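Local coordinates for extracellular solute-binding protein (Bordetella parapertussis, PDB 3PU5) that probably binds a small solute, perhaps a polyamine, outside the cytoplasm and delivers it to a membrane transporter, as periplasmic binding proteins of its family do, at residues Glu158-Phe163 / Ala179-Met184; Ser128-Val133 / Gly164-Ser169; Asp173-Ile178 / Leu316-Lys321; Phe146-Ser151 / Ile209-Asp214. All coordinates share one frame; numbering follows the deposited sequence.

Contact 1: Glu158-Phe163 / Ala179-Met184; sequences EVLSMF and ATLERM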
loop_
_atom_site.group_PDB
_atom_site.type_symbol
_atom_site.label_atom_id
_atom_site.label_comp_id
_atom_site.label_asym_id
_atom_site.label_seq_id
_atom_site.Cartn_x
_atom_site.Cartn_y
_atom_site.Cartn_z
ATOM N N GLU A 158 5.743 7.889 4.295
ATOM C CA GLU A 158 4.437 8.265 3.752
ATOM C C GLU A 158 3.619 9.122 4.724
ATOM O O GLU A 158 3.064 10.150 4.339
ATOM C CB GLU A 158 3.629 7.018 3.357
ATOM C CG GLU A 158 4.030 6.364 2.015
ATOM C CD GLU A 158 5.304 5.514 2.082
ATOM O OE1 GLU A 158 5.969 5.486 3.144
ATOM O OE2 GLU A 158 5.645 4.874 1.054
ATOM N N VAL A 159 3.525 8.685 5.976
ATOM C CA VAL A 159 2.791 9.451 6.982
ATOM C C VAL A 159 3.403 10.842 7.155
ATOM O O VAL A 159 2.686 11.839 7.173
ATOM C CB VAL A 159 2.735 8.716 8.335
ATOM C CG1 VAL A 159 1.927 9.525 9.352
ATOM C CG2 VAL A 159 2.110 7.355 8.147
ATOM N N LEU A 160 4.726 10.905 7.277
ATOM C CA LEU A 160 5.420 12.193 7.389
ATOM C C LEU A 160 5.137 13.101 6.189
ATOM O O LEU A 160 4.971 14.313 6.342
ATOM C CB LEU A 160 6.927 11.985 7.557
ATOM C CG LEU A 160 7.392 11.425 8.909
ATOM C CD1 LEU A 160 8.807 10.884 8.810
ATOM C CD2 LEU A 160 7.287 12.498 10.000
ATOM N N SER A 161 5.075 12.515 4.994
ATOM C CA SER A 161 4.718 13.286 3.800
ATOM C C SER A 161 3.390 14.019 3.970
ATOM O O SER A 161 3.242 15.161 3.523
ATOM C CB SER A 161 4.659 12.391 2.563
ATOM O OG SER A 161 5.960 12.098 2.100
HETATM N N MSE A 162 2.417 13.357 4.597
HETATM C CA MSE A 162 1.132 13.991 4.873
HETATM C C MSE A 162 1.312 15.163 5.823
HETATM O O MSE A 162 0.610 16.173 5.703
HETATM C CB MSE A 162 0.140 13.016 5.508
HETATM C CG MSE A 162 -0.580 12.105 4.535
HETATM SE SE MSE A 162 -1.941 12.977 3.417
HETATM C CE MSE A 162 -2.226 14.563 4.460
ATOM N N PHE A 163 2.215 15.008 6.793
ATOM C CA PHE A 163 2.507 16.108 7.711
ATOM C C PHE A 163 3.107 17.293 6.942
ATOM O O PHE A 163 2.780 18.452 7.202
ATOM C CB PHE A 163 3.461 15.686 8.833
ATOM C CG PHE A 163 2.855 14.757 9.850
ATOM C CD1 PHE A 163 1.510 14.451 9.822
ATOM C CD2 PHE A 163 3.645 14.217 10.858
ATOM C CE1 PHE A 163 0.955 13.601 10.767
ATOM C CE2 PHE A 163 3.105 13.357 11.813
ATOM C CZ PHE A 163 1.754 13.051 11.767
ATOM N N ALA A 179 9.493 18.608 11.778
ATOM C CA ALA A 179 9.118 19.577 12.800
ATOM C C ALA A 179 7.792 19.210 13.468
ATOM O O ALA A 179 7.631 19.408 14.662
ATOM C CB ALA A 179 9.047 20.980 12.207
ATOM N N THR A 180 6.845 18.690 12.690
ATOM C CA THR A 180 5.562 18.244 13.232
ATOM C C THR A 180 5.769 17.096 14.209
ATOM O O THR A 180 5.289 17.135 15.339
ATOM C CB THR A 180 4.597 17.789 12.114
ATOM O OG1 THR A 180 4.305 18.902 11.261
ATOM C CG2 THR A 180 3.296 17.286 12.693
ATOM N N LEU A 181 6.498 16.076 13.771
ATOM C CA LEU A 181 6.746 14.910 14.611
ATOM C C LEU A 181 7.544 15.291 15.852
ATOM O O LEU A 181 7.350 14.732 16.941
ATOM C CB LEU A 181 7.477 13.829 13.814
ATOM C CG LEU A 181 7.774 12.529 14.560
ATOM C CD1 LEU A 181 6.473 11.841 14.987
ATOM C CD2 LEU A 181 8.606 11.619 13.674
ATOM N N GLU A 182 8.435 16.260 15.689
ATOM C CA GLU A 182 9.249 16.721 16.804
ATOM C C GLU A 182 8.362 17.306 17.904
ATOM O O GLU A 182 8.664 17.169 19.082
ATOM C CB GLU A 182 10.276 17.751 16.332
ATOM C CG GLU A 182 11.263 18.151 17.404
ATOM C CD GLU A 182 12.428 18.953 16.854
ATOM O OE1 GLU A 182 12.272 19.580 15.785
ATOM O OE2 GLU A 182 13.500 18.951 17.492
ATOM N N ARG A 183 7.270 17.952 17.506
ATOM C CA ARG A 183 6.271 18.466 18.453
ATOM C C ARG A 183 5.587 17.330 19.217
ATOM O O ARG A 183 5.207 17.476 20.381
ATOM C CB ARG A 183 5.211 19.293 17.706
ATOM C CG ARG A 183 5.725 20.614 17.097
ATOM C CD ARG A 183 4.672 21.251 16.194
ATOM N NE ARG A 183 3.494 21.624 16.966
ATOM C CZ ARG A 183 2.244 21.516 16.534
ATOM N NH1 ARG A 183 1.983 21.035 15.319
ATOM N NH2 ARG A 183 1.250 21.884 17.328
HETATM N N MSE A 184 5.430 16.189 18.555
HETATM C CA MSE A 184 4.713 15.061 19.145
HETATM C C MSE A 184 5.632 14.167 19.963
HETATM O O MSE A 184 5.171 13.409 20.825
HETATM C CB MSE A 184 4.052 14.221 18.053
HETATM C CG MSE A 184 3.096 14.991 17.159
HETATM SE SE MSE A 184 2.621 13.894 15.594
HETATM C CE MSE A 184 1.857 12.368 16.517
#
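Phe163 lays one face of its ring against the methyl branch of Thr180, a CH-pi contact with CG2 4.0 Å from the ring centroid of Phe163 and 27° off its normal. The two residues belong to consecutive helices, 156-167 and 174-184, of one alpha/beta lobe of the periplasmic-binding-protein fold; the axes of the two short segments are turned 101° from each other and approach to 10.1 Å. Thr180 meets the ring with its methyl because CG2 is anti to the backbone N, while OG1 lies beside that N and hydrogen-bonds to Ala176 O one turn back, so the polar branch is satisfied within its own helix. Farther out on the same ring, selenomethionine Met184 makes a Met-aromatic contact: SE lies 3.8 Å from Phe163 CE2 and approaches obliquely, 55° off the ring normal. Every residue that touches here is buried, and no hydrogen bond joins the two segments. Val133 of helix 129-138 packs on both Phe163 and Thr180, and Trp319 of helix 305-322 on Leu181. Beside the Phe163 ring, Leu160 CD2 rests against both CB and CD2 of Leu181, 4.0 Å from each.

Contact 2: Ser128-Val133 / Gly164-Ser169; sequences SWKEFV and GKIYGS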
loop_
_atom_site.group_PDB
_atom_site.type_symbol
_atom_site.label_atom_id
_atom_site.label_comp_id
_atom_site.label_asym_id
_atom_site.label_seq_id
_atom_site.Cartn_x
_atom_site.Cartn_y
_atom_site.Cartn_z
ATOM N N SER A 128 -9.212 13.634 12.028
ATOM C CA SER A 128 -8.204 14.077 11.074
ATOM C C SER A 128 -6.785 13.871 11.592
ATOM O O SER A 128 -6.568 13.726 12.798
ATOM C CB SER A 128 -8.405 15.554 10.745
ATOM O OG SER A 128 -8.109 16.350 11.879
ATOM N N TRP A 129 -5.826 13.864 10.667
ATOM C CA TRP A 129 -4.408 13.856 11.017
ATOM C C TRP A 129 -4.070 15.084 11.855
ATOM O O TRP A 129 -3.252 15.029 12.785
ATOM C CB TRP A 129 -3.554 13.903 9.749
ATOM C CG TRP A 129 -3.575 12.641 8.922
ATOM C CD1 TRP A 129 -4.138 12.467 7.679
ATOM C CD2 TRP A 129 -2.989 11.386 9.277
ATOM N NE1 TRP A 129 -3.932 11.174 7.244
ATOM C CE2 TRP A 129 -3.237 10.490 8.212
ATOM C CE3 TRP A 129 -2.278 10.930 10.396
ATOM C CZ2 TRP A 129 -2.799 9.162 8.237
ATOM C CZ3 TRP A 129 -1.848 9.615 10.422
ATOM C CH2 TRP A 129 -2.109 8.745 9.346
ATOM N N LYS A 130 -4.675 16.209 11.487
ATOM C CA LYS A 130 -4.431 17.466 12.179
ATOM C C LYS A 130 -4.906 17.371 13.632
ATOM O O LYS A 130 -4.205 17.797 14.555
ATOM C CB LYS A 130 -5.128 18.619 11.438
ATOM C CG LYS A 130 -4.918 19.988 12.059
ATOM C CD LYS A 130 -5.508 21.081 11.168
ATOM C CE LYS A 130 -4.767 21.169 9.831
ATOM N NZ LYS A 130 -5.613 21.723 8.718
ATOM N N GLU A 131 -6.095 16.809 13.834
ATOM C CA GLU A 131 -6.620 16.632 15.186
ATOM C C GLU A 131 -5.712 15.683 15.978
ATOM O O GLU A 131 -5.347 15.955 17.118
ATOM C CB GLU A 131 -8.042 16.081 15.138
ATOM C CG GLU A 131 -8.668 15.936 16.500
ATOM C CD GLU A 131 -10.089 15.416 16.454
ATOM O OE1 GLU A 131 -10.670 15.343 15.349
ATOM O OE2 GLU A 131 -10.622 15.078 17.533
ATOM N N PHE A 132 -5.352 14.564 15.360
ATOM C CA PHE A 132 -4.406 13.622 15.953
ATOM C C PHE A 132 -3.129 14.321 16.425
ATOM O O PHE A 132 -2.682 14.135 17.560
ATOM C CB PHE A 132 -4.065 12.531 14.931
ATOM C CG PHE A 132 -2.949 11.620 15.360
ATOM C CD1 PHE A 132 -2.993 10.982 16.585
ATOM C CD2 PHE A 132 -1.859 11.393 14.527
ATOM C CE1 PHE A 132 -1.961 10.133 16.981
ATOM C CE2 PHE A 132 -0.824 10.546 14.917
ATOM C CZ PHE A 132 -0.880 9.914 16.145
ATOM N N VAL A 133 -2.534 15.118 15.546
ATOM C CA VAL A 133 -1.312 15.844 15.888
ATOM C C VAL A 133 -1.520 16.851 17.028
ATOM O O VAL A 133 -0.810 16.826 18.029
ATOM C CB VAL A 133 -0.721 16.582 14.659
ATOM C CG1 VAL A 133 0.455 17.469 15.080
ATOM C CG2 VAL A 133 -0.300 15.588 13.594
ATOM N N GLY A 164 3.995 17.000 5.998
ATOM C CA GLY A 164 4.571 18.047 5.171
ATOM C C GLY A 164 3.504 18.797 4.391
ATOM O O GLY A 164 3.586 20.012 4.223
ATOM N N LYS A 165 2.493 18.077 3.914
ATOM C CA LYS A 165 1.421 18.690 3.129
ATOM C C LYS A 165 0.472 19.531 3.995
ATOM O O LYS A 165 0.083 20.631 3.611
ATOM C CB LYS A 165 0.630 17.619 2.386
ATOM C CG LYS A 165 -0.425 18.161 1.427
ATOM C CD LYS A 165 -1.082 17.009 0.672
ATOM C CE LYS A 165 -2.463 17.370 0.126
ATOM N NZ LYS A 165 -3.177 16.157 -0.396
ATOM N N ILE A 166 0.104 19.009 5.160
ATOM C CA ILE A 166 -0.828 19.712 6.043
ATOM C C ILE A 166 -0.195 20.946 6.690
ATOM O O ILE A 166 -0.806 22.014 6.739
ATOM C CB ILE A 166 -1.373 18.780 7.140
ATOM C CG1 ILE A 166 -2.220 17.665 6.518
ATOM C CG2 ILE A 166 -2.180 19.577 8.169
ATOM C CD1 ILE A 166 -2.412 16.451 7.442
ATOM N N TYR A 167 1.033 20.792 7.163
ATOM C CA TYR A 167 1.715 21.842 7.916
ATOM C C TYR A 167 2.783 22.609 7.133
ATOM O O TYR A 167 3.326 23.598 7.629
ATOM C CB TYR A 167 2.348 21.248 9.178
ATOM C CG TYR A 167 1.342 20.818 10.222
ATOM C CD1 TYR A 167 0.729 21.755 11.055
ATOM C CD2 TYR A 167 1.001 19.478 10.377
ATOM C CE1 TYR A 167 -0.194 21.366 12.013
ATOM C CE2 TYR A 167 0.081 19.082 11.325
ATOM C CZ TYR A 167 -0.510 20.027 12.143
ATOM O OH TYR A 167 -1.419 19.629 13.088
ATOM N N GLY A 168 3.095 22.150 5.924
ATOM C CA GLY A 168 4.141 22.762 5.128
ATOM C C GLY A 168 3.707 23.009 3.694
ATOM O O GLY A 168 2.529 23.208 3.416
ATOM N N SER A 169 4.668 22.976 2.780
ATOM C CA SER A 169 4.425 23.315 1.384
ATOM C C SER A 169 4.068 22.113 0.513
ATOM O O SER A 169 3.849 22.267 -0.688
ATOM C CB SER A 169 5.648 24.014 0.794
ATOM O OG SER A 169 6.779 23.162 0.834
#
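Tyr167 and Val133 reach toward each other tip to tip, the phenol oxygen OH of Tyr167 coming 3.5 Å from Val133 CG1. Lys130 crosses the same tyrosine obliquely, its CG 3.7 Å from Tyr167 OH, so aliphatic groups from successive turns of helix 129-138 border the hydroxyl. That hydroxyl is hydrogen-bonded to Glu134 OE2, one residue beyond Val133, which ties the end of the ring to the helix it packs on. Ile166 uses two branches. Its CD1 meets Trp129 CB at 3.6 Å, while the indole itself leads away from the contact, its NE1 bonded to Gly236 O. On its other branch, Ile166 CG2 is pressed against Lys130 CE at 3.5 Å, tighter than usual for two carbons; the lysine chain is extended through CD and then bends at chi3 (-65°), which sets CE over the isoleucine. Helix 129-138 starts at Ser128, an N-cap whose OG accepts from Glu131 N at 2.8 Å. The contact joins the first turns of this helix to the last turn of helix 156-167. Helix 174-184 packs beside both through Thr180; Trp129 packs on Val113 and Ile115 of strand 111-117, and Phe132 on Ile115.

Contact 3: Asp173-Ile178 / Leu316-Lys321; sequences DIEASI and LDLWNK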
loop_
_atom_site.group_PDB
_atom_site.type_symbol
_atom_site.label_atom_id
_atom_site.label_comp_id
_atom_site.label_asym_id
_atom_site.label_seq_id
_atom_site.Cartn_x
_atom_site.Cartn_y
_atom_site.Cartn_z
ATOM N N ASP A 173 8.141 18.568 1.770
ATOM C CA ASP A 173 8.619 19.477 2.813
ATOM C C ASP A 173 9.029 18.672 4.033
ATOM O O ASP A 173 8.250 18.509 4.975
ATOM C CB ASP A 173 7.528 20.486 3.180
ATOM C CG ASP A 173 8.055 21.663 3.997
ATOM O OD1 ASP A 173 9.178 21.580 4.535
ATOM O OD2 ASP A 173 7.327 22.675 4.107
ATOM N N ILE A 174 10.260 18.171 4.019
ATOM C CA ILE A 174 10.702 17.269 5.065
ATOM C C ILE A 174 10.965 17.999 6.384
ATOM O O ILE A 174 10.824 17.410 7.453
ATOM C CB ILE A 174 11.938 16.457 4.639
ATOM C CG1 ILE A 174 13.109 17.375 4.308
ATOM C CG2 ILE A 174 11.608 15.569 3.447
ATOM C CD1 ILE A 174 14.401 16.619 4.036
ATOM N N GLU A 175 11.345 19.273 6.308
ATOM C CA GLU A 175 11.541 20.076 7.516
ATOM C C GLU A 175 10.239 20.179 8.290
ATOM O O GLU A 175 10.198 19.919 9.495
ATOM C CB GLU A 175 12.030 21.478 7.165
ATOM C CG GLU A 175 13.481 21.525 6.697
ATOM C CD GLU A 175 14.471 21.555 7.849
ATOM O OE1 GLU A 175 14.027 21.581 9.023
ATOM O OE2 GLU A 175 15.696 21.557 7.577
ATOM N N ALA A 176 9.178 20.565 7.585
ATOM C CA ALA A 176 7.852 20.682 8.186
ATOM C C ALA A 176 7.382 19.332 8.727
ATOM O O ALA A 176 6.837 19.251 9.835
ATOM C CB ALA A 176 6.849 21.243 7.172
ATOM N N SER A 177 7.600 18.278 7.942
ATOM C CA SER A 177 7.275 16.913 8.360
ATOM C C SER A 177 7.948 16.531 9.669
ATOM O O SER A 177 7.290 16.093 10.615
ATOM C CB SER A 177 7.690 15.913 7.279
ATOM O OG SER A 177 6.912 16.090 6.110
ATOM N N ILE A 178 9.267 16.684 9.712
ATOM C CA ILE A 178 10.033 16.390 10.914
ATOM C C ILE A 178 9.689 17.329 12.082
ATOM O O ILE A 178 9.607 16.898 13.238
ATOM C CB ILE A 178 11.546 16.428 10.616
ATOM C CG1 ILE A 178 11.932 15.242 9.712
ATOM C CG2 ILE A 178 12.352 16.420 11.904
ATOM C CD1 ILE A 178 11.876 13.877 10.396
ATOM N N LEU A 316 15.945 10.901 6.508
ATOM C CA LEU A 316 16.611 10.094 7.530
ATOM C C LEU A 316 17.577 10.931 8.365
ATOM O O LEU A 316 17.621 10.811 9.589
ATOM C CB LEU A 316 17.373 8.941 6.876
ATOM C CG LEU A 316 16.515 7.874 6.206
ATOM C CD1 LEU A 316 17.338 7.064 5.222
ATOM C CD2 LEU A 316 15.883 6.972 7.258
ATOM N N ASP A 317 18.358 11.766 7.682
ATOM C CA ASP A 317 19.296 12.676 8.336
ATOM C C ASP A 317 18.579 13.579 9.343
ATOM O O ASP A 317 18.975 13.662 10.506
ATOM C CB ASP A 317 20.017 13.542 7.297
ATOM C CG ASP A 317 21.117 12.786 6.562
ATOM O OD1 ASP A 317 21.502 11.682 7.017
ATOM O OD2 ASP A 317 21.610 13.301 5.530
ATOM N N LEU A 318 17.527 14.255 8.888
ATOM C CA LEU A 318 16.726 15.125 9.754
ATOM C C LEU A 318 16.137 14.345 10.923
ATOM O O LEU A 318 16.118 14.827 12.061
ATOM C CB LEU A 318 15.594 15.776 8.964
ATOM C CG LEU A 318 15.910 17.047 8.184
ATOM C CD1 LEU A 318 14.624 17.640 7.654
ATOM C CD2 LEU A 318 16.636 18.055 9.070
ATOM N N TRP A 319 15.647 13.144 10.631
ATOM C CA TRP A 319 15.119 12.255 11.659
ATOM C C TRP A 319 16.195 11.993 12.712
ATOM O O TRP A 319 15.990 12.251 13.894
ATOM C CB TRP A 319 14.628 10.946 11.027
ATOM C CG TRP A 319 14.078 9.905 11.978
ATOM C CD1 TRP A 319 14.799 9.085 12.800
ATOM C CD2 TRP A 319 12.699 9.540 12.162
ATOM N NE1 TRP A 319 13.959 8.251 13.498
ATOM C CE2 TRP A 319 12.664 8.508 13.125
ATOM C CE3 TRP A 319 11.493 9.996 11.621
ATOM C CZ2 TRP A 319 11.469 7.915 13.551
ATOM C CZ3 TRP A 319 10.307 9.406 12.043
ATOM C CH2 TRP A 319 10.304 8.377 12.996
ATOM N N ASN A 320 17.352 11.502 12.282
ATOM C CA ASN A 320 18.420 11.161 13.220
ATOM C C ASN A 320 18.862 12.376 14.025
ATOM O O ASN A 320 19.455 12.249 15.090
ATOM C CB ASN A 320 19.607 10.532 12.484
ATOM C CG ASN A 320 19.273 9.172 11.894
ATOM O OD1 ASN A 320 18.416 8.451 12.408
ATOM N ND2 ASN A 320 19.950 8.814 10.805
ATOM N N LYS A 321 18.532 13.557 13.523
ATOM C CA LYS A 321 18.999 14.794 14.125
ATOM C C LYS A 321 18.039 15.367 15.171
ATOM O O LYS A 321 18.462 15.793 16.255
ATOM C CB LYS A 321 19.236 15.826 13.027
ATOM C CG LYS A 321 20.355 16.789 13.330
ATOM C CD LYS A 321 21.221 16.999 12.107
ATOM C CE LYS A 321 20.435 17.635 10.979
ATOM N NZ LYS A 321 21.345 18.152 9.910
#
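Two helices of one lobe, 174-184 and the C-terminal 305-322, pack side by side here, with Leu318 of the latter touching Ile174, Glu175 and Ile178 of the former. The axes of the two short segments run in the same general direction at a crossing angle of -32° and come within 10.0 Å. Leu318 CD1 reaches Ile174 CG1 at 3.7 Å, the two side chains crossing at about a right angle. Glu175 starts out away from the partner helix, yet its chain bends at chi2 (-83°), which puts CD 3.9 Å from Leu318 CD1; OE2 then lies 3.9 Å from Leu318 CD2. The other oxygen, OE1, forms a salt bridge with Arg322, so this glutamate skirts the leucine on its way to a charge on the same helix. The contact returns the C-terminal helix to one alpha/beta lobe of the periplasmic-binding-protein fold, across 137 intervening residues. Deeper in, Ile178 CG1 lies 3.8 Å from Leu318 CB, and Ile178 CD1 extends to the backbone of the next residue, 3.8 Å from Trp319 CA. The Trp319 indole turns toward Phe191, which it meets edge-to-face. Asp173 is the N-cap of helix 174-184: its OD1 accepts from Ala176 N at 3.2 Å, the donor lying above the carboxylate plane.

Contact 4: Phe146-Ser151 / Ile209-Asp214; sequences FFNNLS and IGPGWD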
loop_
_atom_site.group_PDB
_atom_site.type_symbol
_atom_site.label_atom_id
_atom_site.label_comp_id
_atom_site.label_asym_id
_atom_site.label_seq_id
_atom_site.Cartn_x
_atom_site.Cartn_y
_atom_site.Cartn_z
ATOM N N PHE A 146 1.805 6.003 19.659
ATOM C CA PHE A 146 2.868 5.289 18.946
ATOM C C PHE A 146 2.970 5.851 17.527
ATOM O O PHE A 146 2.049 6.521 17.071
ATOM C CB PHE A 146 2.655 3.764 18.959
ATOM C CG PHE A 146 1.304 3.317 18.435
ATOM C CD1 PHE A 146 1.081 3.192 17.066
ATOM C CD2 PHE A 146 0.262 3.017 19.311
ATOM C CE1 PHE A 146 -0.169 2.784 16.577
ATOM C CE2 PHE A 146 -0.986 2.612 18.834
ATOM C CZ PHE A 146 -1.202 2.491 17.467
ATOM N N PHE A 147 4.086 5.607 16.839
ATOM C CA PHE A 147 4.290 6.165 15.502
ATOM C C PHE A 147 5.246 5.289 14.688
ATOM O O PHE A 147 6.109 4.633 15.253
ATOM C CB PHE A 147 4.848 7.594 15.596
ATOM C CG PHE A 147 4.809 8.348 14.293
ATOM C CD1 PHE A 147 5.868 8.272 13.401
ATOM C CD2 PHE A 147 3.695 9.119 13.951
ATOM C CE1 PHE A 147 5.825 8.950 12.185
ATOM C CE2 PHE A 147 3.645 9.807 12.735
ATOM C CZ PHE A 147 4.716 9.724 11.855
ATOM N N ASN A 148 5.083 5.278 13.366
ATOM C CA ASN A 148 5.932 4.472 12.480
ATOM C C ASN A 148 7.420 4.813 12.619
ATOM O O ASN A 148 7.804 5.981 12.493
ATOM C CB ASN A 148 5.557 4.702 11.001
ATOM C CG ASN A 148 4.057 4.681 10.742
ATOM O OD1 ASN A 148 3.589 3.995 9.823
ATOM N ND2 ASN A 148 3.302 5.462 11.510
ATOM N N ASN A 149 8.263 3.813 12.851
ATOM C CA ASN A 149 9.703 4.055 12.802
ATOM C C ASN A 149 10.156 4.284 11.369
ATOM O O ASN A 149 9.928 3.428 10.514
ATOM C CB ASN A 149 10.491 2.893 13.400
ATOM C CG ASN A 149 11.980 3.196 13.485
ATOM O OD1 ASN A 149 12.816 2.386 13.102
ATOM N ND2 ASN A 149 12.307 4.379 13.969
ATOM N N LEU A 150 10.793 5.425 11.102
ATOM C CA LEU A 150 11.215 5.750 9.732
ATOM C C LEU A 150 12.077 4.653 9.085
ATOM O O LEU A 150 11.852 4.269 7.935
ATOM C CB LEU A 150 11.925 7.111 9.661
ATOM C CG LEU A 150 12.235 7.550 8.225
ATOM C CD1 LEU A 150 10.978 7.461 7.378
ATOM C CD2 LEU A 150 12.839 8.948 8.146
ATOM N N SER A 151 13.039 4.127 9.833
ATOM C CA SER A 151 13.983 3.144 9.299
ATOM C C SER A 151 13.435 1.732 9.108
ATOM O O SER A 151 14.183 0.837 8.719
ATOM C CB SER A 151 15.207 3.049 10.216
ATOM O OG SER A 151 15.783 4.327 10.397
ATOM N N ILE A 209 -3.428 5.311 20.729
ATOM C CA ILE A 209 -3.676 5.851 19.402
ATOM C C ILE A 209 -2.371 5.984 18.613
ATOM O O ILE A 209 -1.299 6.139 19.188
ATOM C CB ILE A 209 -4.373 7.228 19.527
ATOM C CG1 ILE A 209 -4.839 7.762 18.167
ATOM C CG2 ILE A 209 -3.468 8.241 20.246
ATOM C CD1 ILE A 209 -5.827 8.906 18.294
ATOM N N GLY A 210 -2.468 5.922 17.294
ATOM C CA GLY A 210 -1.314 6.084 16.436
ATOM C C GLY A 210 -1.685 5.619 15.047
ATOM O O GLY A 210 -2.803 5.149 14.841
ATOM N N PRO A 211 -0.763 5.759 14.080
ATOM C CA PRO A 211 -1.071 5.338 12.707
ATOM C C PRO A 211 -1.229 3.820 12.595
ATOM O O PRO A 211 -0.484 3.076 13.235
ATOM C CB PRO A 211 0.144 5.826 11.904
ATOM C CG PRO A 211 0.751 6.944 12.764
ATOM C CD PRO A 211 0.536 6.448 14.172
ATOM N N GLY A 212 -2.198 3.381 11.795
ATOM C CA GLY A 212 -2.464 1.969 11.610
ATOM C C GLY A 212 -3.138 1.708 10.273
ATOM O O GLY A 212 -3.675 2.628 9.638
ATOM N N TRP A 213 -3.121 0.450 9.850
ATOM C CA TRP A 213 -3.655 0.075 8.546
ATOM C C TRP A 213 -5.138 -0.239 8.623
ATOM O O TRP A 213 -5.611 -0.808 9.611
ATOM C CB TRP A 213 -2.848 -1.089 7.952
ATOM C CG TRP A 213 -1.530 -0.586 7.455
ATOM C CD1 TRP A 213 -1.228 -0.206 6.181
ATOM C CD2 TRP A 213 -0.360 -0.327 8.240
ATOM N NE1 TRP A 213 0.063 0.254 6.117
ATOM C CE2 TRP A 213 0.620 0.189 7.371
ATOM C CE3 TRP A 213 -0.040 -0.497 9.594
ATOM C CZ2 TRP A 213 1.893 0.544 7.806
ATOM C CZ3 TRP A 213 1.237 -0.145 10.029
ATOM C CH2 TRP A 213 2.184 0.370 9.134
ATOM N N ASP A 214 -5.876 0.150 7.591
ATOM C CA ASP A 214 -7.321 -0.072 7.603
ATOM C C ASP A 214 -7.671 -1.553 7.744
ATOM O O ASP A 214 -8.363 -1.932 8.684
ATOM C CB ASP A 214 -8.044 0.582 6.409
ATOM C CG ASP A 214 -7.514 0.126 5.044
ATOM O OD1 ASP A 214 -6.331 -0.273 4.913
ATOM O OD2 ASP A 214 -8.298 0.186 4.080
#
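Phe146 and Pro211 bury the most surface where strand 145-148 meets strand 209-213. The Phe146 ring covers the backbone of the partner strand: Gly210 CA and Ile209 O both lie over one face, each offset toward the rim, and Gly210 CA makes a CH-pi contact 3.8 Å from the ring centroid of Phe146. Pro211 O comes up at the ring edge instead, in its plane, 3.4 Å from Phe146 CE1. The torsion behind this places CG between the backbone N and the carbonyl carbon (chi1 55°). Gly210 has no side chain, so the ring can settle directly on its CA. Pro211 lies against the first strand: its CD is 3.3 Å from Phe146 O, and its CG packs 3.8 Å from Phe147 CD2, the two side chains crossing at about a right angle. Asn148 also lies against the proline and reaches toward Trp213.

A single hydrogen bond links the two backbones, Phe146 N to Ile209 O at 3.1 Å, nearly straight with an angle of 161° at the hydrogen and in the carbonyl plane. The strands run in roughly the same direction, 37° apart, and then diverge. Strand 145-148 pairs onward with 188-192, and 209-213 with 111-117, so the bond bridges two strand pairings in the alpha/beta core of a periplasmic binding protein lobe.

Overall arrangement
All four contacts lie on the same side of the chain's centre, in one lobe. Contacts 1 and 2 share helix 156-167, contacts 1 and 3 share helix 174-184, and their centres are about 7 and 8 Å apart; contacts 2 and 3 lie about 15 Å from each other. Contact 4, about 11 Å from contact 1, supplies the strands: Phe147 packs on Val159, Phe163 and Leu181, while Phe132 touches Gly210. Along the chain contact 1 is nested within the loop closed by contact 4, whereas contact 3 brings back the C-terminal helix, whose Trp319 packs on Leu181 and on the backbone of Asn148. Neighbouring and sequence-distant elements thus pack together in one lobe of the probable solute-binding protein.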